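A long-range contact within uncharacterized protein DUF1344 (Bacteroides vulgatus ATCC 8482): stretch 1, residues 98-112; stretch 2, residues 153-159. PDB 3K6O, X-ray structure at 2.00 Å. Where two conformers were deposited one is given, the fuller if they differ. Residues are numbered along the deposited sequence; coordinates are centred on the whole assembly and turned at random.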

# COMPACT_ATOMS: atom_id res chain seq x y z
N MSE A 98 13.88 3.49 -18.73
CA MSE A 98 14.02 4.67 -17.84
C MSE A 98 13.11 5.82 -18.29
O MSE A 98 12.42 6.44 -17.50
CB MSE A 98 15.49 5.11 -17.86
CG MSE A 98 15.80 6.37 -17.22
SE MSE A 98 17.76 6.73 -17.33
CE MSE A 98 17.92 6.95 -19.28
N ASP A 99 13.12 6.12 -19.58
CA ASP A 99 12.41 7.28 -20.06
C ASP A 99 10.91 7.14 -19.84
O ASP A 99 10.23 8.10 -19.44
CB ASP A 99 12.72 7.56 -21.53
CG ASP A 99 12.19 8.90 -21.97
OD1 ASP A 99 12.74 9.93 -21.54
OD2 ASP A 99 11.22 8.93 -22.75
N SER A 100 10.38 5.95 -20.10
CA SER A 100 8.94 5.73 -19.94
C SER A 100 8.55 5.63 -18.46
O SER A 100 7.42 5.91 -18.10
CB SER A 100 8.45 4.51 -20.75
OG SER A 100 9.39 3.47 -20.72
N ILE A 101 9.48 5.23 -17.58
CA ILE A 101 9.17 5.20 -16.16
C ILE A 101 9.17 6.62 -15.53
O ILE A 101 8.31 6.95 -14.71
CB ILE A 101 10.13 4.26 -15.39
CG1 ILE A 101 9.84 2.78 -15.69
CG2 ILE A 101 10.01 4.47 -13.88
CD1 ILE A 101 10.93 1.83 -15.17
N GLY A 102 10.11 7.46 -15.95
CA GLY A 102 10.12 8.85 -15.54
C GLY A 102 10.64 9.04 -14.11
O GLY A 102 11.04 8.09 -13.46
N ASN A 103 10.67 10.29 -13.67
CA ASN A 103 10.96 10.62 -12.30
C ASN A 103 10.45 12.02 -12.00
O ASN A 103 11.17 12.87 -11.49
CB ASN A 103 12.46 10.53 -12.03
CG ASN A 103 12.78 10.57 -10.55
OD1 ASN A 103 11.94 10.21 -9.69
ND2 ASN A 103 13.99 11.03 -10.24
N MSE A 104 9.19 12.25 -12.32
CA MSE A 104 8.55 13.53 -12.09
C MSE A 104 8.19 13.76 -10.62
O MSE A 104 8.00 12.81 -9.83
CB MSE A 104 7.32 13.60 -12.96
CG MSE A 104 7.65 13.55 -14.48
SE MSE A 104 6.04 13.74 -15.49
CE MSE A 104 5.95 15.73 -15.49
N LYS A 105 8.12 15.02 -10.23
CA LYS A 105 7.84 15.38 -8.86
C LYS A 105 6.43 14.91 -8.47
O LYS A 105 5.48 15.10 -9.22
CB LYS A 105 8.00 16.89 -8.65
CG LYS A 105 9.47 17.36 -8.81
CD LYS A 105 9.72 18.77 -8.23
CE LYS A 105 11.25 19.08 -8.11
NZ LYS A 105 11.98 18.11 -7.18
N VAL A 106 6.33 14.32 -7.28
CA VAL A 106 5.07 13.82 -6.75
C VAL A 106 4.93 14.25 -5.27
O VAL A 106 5.93 14.38 -4.56
CB VAL A 106 4.99 12.28 -6.83
CG1 VAL A 106 6.10 11.60 -5.97
CG2 VAL A 106 3.61 11.75 -6.40
N GLN A 107 3.69 14.48 -4.85
CA GLN A 107 3.37 14.81 -3.45
C GLN A 107 2.97 13.57 -2.69
O GLN A 107 1.95 12.97 -3.00
CB GLN A 107 2.23 15.83 -3.40
CG GLN A 107 1.84 16.26 -1.98
CD GLN A 107 0.75 17.33 -1.96
OE1 GLN A 107 0.28 17.80 -3.00
NE2 GLN A 107 0.33 17.70 -0.75
N ILE A 108 3.80 13.16 -1.73
CA ILE A 108 3.51 12.02 -0.89
C ILE A 108 2.81 12.48 0.39
O ILE A 108 3.31 13.34 1.07
CB ILE A 108 4.78 11.26 -0.46
CG1 ILE A 108 5.55 10.73 -1.68
CG2 ILE A 108 4.41 10.08 0.48
CD1 ILE A 108 4.70 9.89 -2.65
N LYS A 109 1.64 11.94 0.68
CA LYS A 109 0.93 12.23 1.93
C LYS A 109 1.23 11.19 3.02
O LYS A 109 1.35 11.55 4.17
CB LYS A 109 -0.58 12.34 1.68
CG LYS A 109 -1.01 13.59 0.93
CD LYS A 109 -2.43 14.02 1.27
CE LYS A 109 -2.66 15.48 0.91
NZ LYS A 109 -4.10 15.89 1.02
N ASP A 110 1.33 9.91 2.67
CA ASP A 110 1.76 8.89 3.63
C ASP A 110 2.59 7.82 2.92
O ASP A 110 2.32 7.50 1.78
CB ASP A 110 0.57 8.19 4.28
CG ASP A 110 -0.20 9.10 5.19
OD1 ASP A 110 0.26 9.30 6.32
OD2 ASP A 110 -1.24 9.62 4.76
N MSE A 111 3.61 7.30 3.60
CA MSE A 111 4.27 6.11 3.13
C MSE A 111 4.74 5.27 4.29
O MSE A 111 5.40 5.77 5.18
CB MSE A 111 5.46 6.42 2.23
CG MSE A 111 6.22 5.11 1.75
SE MSE A 111 7.95 5.65 0.96
CE MSE A 111 7.16 6.60 -0.46
N TRP A 112 4.43 3.97 4.26
CA TRP A 112 4.90 3.06 5.28
C TRP A 112 4.91 1.64 4.76
O TRP A 112 4.05 1.26 3.97
CB TRP A 112 4.05 3.17 6.55
CG TRP A 112 2.72 2.46 6.48
CD1 TRP A 112 2.41 1.28 7.05
CD2 TRP A 112 1.53 2.91 5.82
NE1 TRP A 112 1.10 0.97 6.82
CE2 TRP A 112 0.54 1.95 6.05
CE3 TRP A 112 1.21 4.04 5.07
CZ2 TRP A 112 -0.76 2.07 5.53
CZ3 TRP A 112 -0.10 4.17 4.57
CH2 TRP A 112 -1.06 3.19 4.80
N GLU A 153 13.15 2.72 -5.49
CA GLU A 153 12.81 4.10 -5.81
C GLU A 153 11.39 4.19 -6.26
O GLU A 153 10.90 3.32 -6.97
CB GLU A 153 13.75 4.68 -6.89
CG GLU A 153 15.24 4.39 -6.67
CD GLU A 153 16.14 5.08 -7.71
OE1 GLU A 153 15.58 5.82 -8.56
OE2 GLU A 153 17.39 4.87 -7.68
N LEU A 154 10.71 5.23 -5.82
CA LEU A 154 9.38 5.51 -6.31
C LEU A 154 9.53 6.48 -7.47
O LEU A 154 10.19 7.49 -7.34
CB LEU A 154 8.50 6.17 -5.26
CG LEU A 154 7.65 5.40 -4.26
CD1 LEU A 154 6.90 6.49 -3.45
CD2 LEU A 154 6.68 4.40 -4.91
N ARG A 155 8.91 6.15 -8.59
CA ARG A 155 9.01 6.91 -9.81
C ARG A 155 7.59 7.30 -10.26
O ARG A 155 6.77 6.41 -10.50
CB ARG A 155 9.72 6.06 -10.87
CG ARG A 155 11.16 5.69 -10.51
CD ARG A 155 11.99 6.96 -10.37
NE ARG A 155 13.45 6.74 -10.37
CZ ARG A 155 14.27 6.94 -11.40
NH1 ARG A 155 13.83 7.36 -12.59
NH2 ARG A 155 15.56 6.76 -11.23
N TYR A 156 7.33 8.60 -10.36
CA TYR A 156 6.03 9.10 -10.82
C TYR A 156 6.12 9.60 -12.26
O TYR A 156 7.08 10.26 -12.65
CB TYR A 156 5.54 10.24 -9.91
CG TYR A 156 4.21 10.88 -10.32
CD1 TYR A 156 3.04 10.16 -10.30
CD2 TYR A 156 4.14 12.22 -10.73
CE1 TYR A 156 1.83 10.73 -10.62
CE2 TYR A 156 2.94 12.80 -11.09
CZ TYR A 156 1.79 12.04 -11.02
OH TYR A 156 0.59 12.57 -11.38
N ASN A 157 5.09 9.28 -13.05
CA ASN A 157 4.97 9.83 -14.39
C ASN A 157 3.52 10.26 -14.59
O ASN A 157 2.62 9.44 -14.46
CB ASN A 157 5.40 8.81 -15.45
CG ASN A 157 5.80 9.46 -16.76
OD1 ASN A 157 5.42 10.61 -17.04
ND2 ASN A 157 6.58 8.76 -17.56
N ASN A 158 3.30 11.55 -14.86
CA ASN A 158 1.93 12.03 -15.07
C ASN A 158 1.42 11.78 -16.48
O ASN A 158 0.24 11.98 -16.77
CB ASN A 158 1.77 13.50 -14.68
CG ASN A 158 2.55 14.44 -15.55
OD1 ASN A 158 3.00 14.09 -16.64
ND2 ASN A 158 2.73 15.65 -15.06
N ASN A 159 2.32 11.31 -17.35
CA ASN A 159 1.95 10.90 -18.68
C ASN A 159 1.18 12.02 -19.37
O ASN A 159 0.12 11.80 -19.90
CB ASN A 159 1.10 9.60 -18.61
CG ASN A 159 1.94 8.35 -18.31
OD1 ASN A 159 3.15 8.33 -18.55
ND2 ASN A 159 1.30 7.31 -17.79
O HOH W 1 7.61 9.57 -19.99
O HOH W 2 9.20 10.48 -9.29

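Three direct hydrogen bonds join the end of the helix and the loop after it in stretch 1 to the strand 153-157, and each ends on a main-chain carbonyl. Arg-155 NH1 donates to Gly-102 O over 3.0 Å at an N-H...O angle of 166°, the straightest of the three; the carbonyl oxygen lies at the edge of the guanidinium, near its plane, where an N-H can point directly at it. The same guanidinium is held from within its own strand by a salt bridge to Glu-153, with Arg-155 NH2 2.8 Å and Arg-155 NE 2.9 Å from Glu-153 OE1. One carboxylate oxygen thus receives two donors, leaving NH1 to reach across to stretch 1. Asn-103 CG sits over one face of the guanidinium, and Asn-103 OD1 comes within 3.3 Å of Arg-155 CD.

Main chain meets main chain at Met-104 N, which donates to Tyr-156 O over 2.9 Å at 149°. Water 2 adds to this link: it accepts from Tyr-156 N at 2.9 Å and donates to Met-104 O at 2.7 Å and to Asn-103 OD1 at 2.8 Å. The backbone N-H and C=O of Tyr-156 are therefore both engaged with stretch 1, one through solvent and the other directly.

At the helix end, Asn-157 ND2 donates to Ser-100 O over 3.0 Å at 143°. Its amide also donates to water 1, with 2.8 Å between Asn-157 ND2 and the water oxygen, and that water donates in turn to Asp-99 O at 3.1 Å. One side-chain nitrogen so serves two successive carbonyls of the helix. The other end of the amide turns to its own stretch: Asn-159 N donates to Asn-157 OD1 over 3.2 Å. Gly-102, the first residue to leave helical geometry, has a positive phi of 77°, which by itself favours glycine. A CB placed ideally on Gly-102 would point toward stretch 2 and lie 2.9 Å from Asn-157 ND2, a clash, so the absence of a side chain also makes room for the asparagine.

Packing surrounds this polar framework. Ile-101 CG2 rests 3.4 Å from Arg-155 CB. Tyr-156, which has the largest area covered by the opposite stretch, receives Val-106 CG2 over one face of its ring and Met-104 O at the edge; Val-106 CB is 3.7 Å from Tyr-156 CB, and Met-104 CB is 4.1 Å from Tyr-156 CD2. Met-104, a selenomethionine, extends its side chain along the asparagines, with SE 3.5 Å from Asn-157 OD1 and CE 3.2 Å from Asn-158 ND2. Farther along, Ile-108 CD1 lies 4.1 Å from Leu-154 CD1, and selenomethionine Met-111 brings its terminal methyl to the same leucine, though too closely in the model for that distance to carry weight. Together the two stretches bury 697 Å², both sides summed.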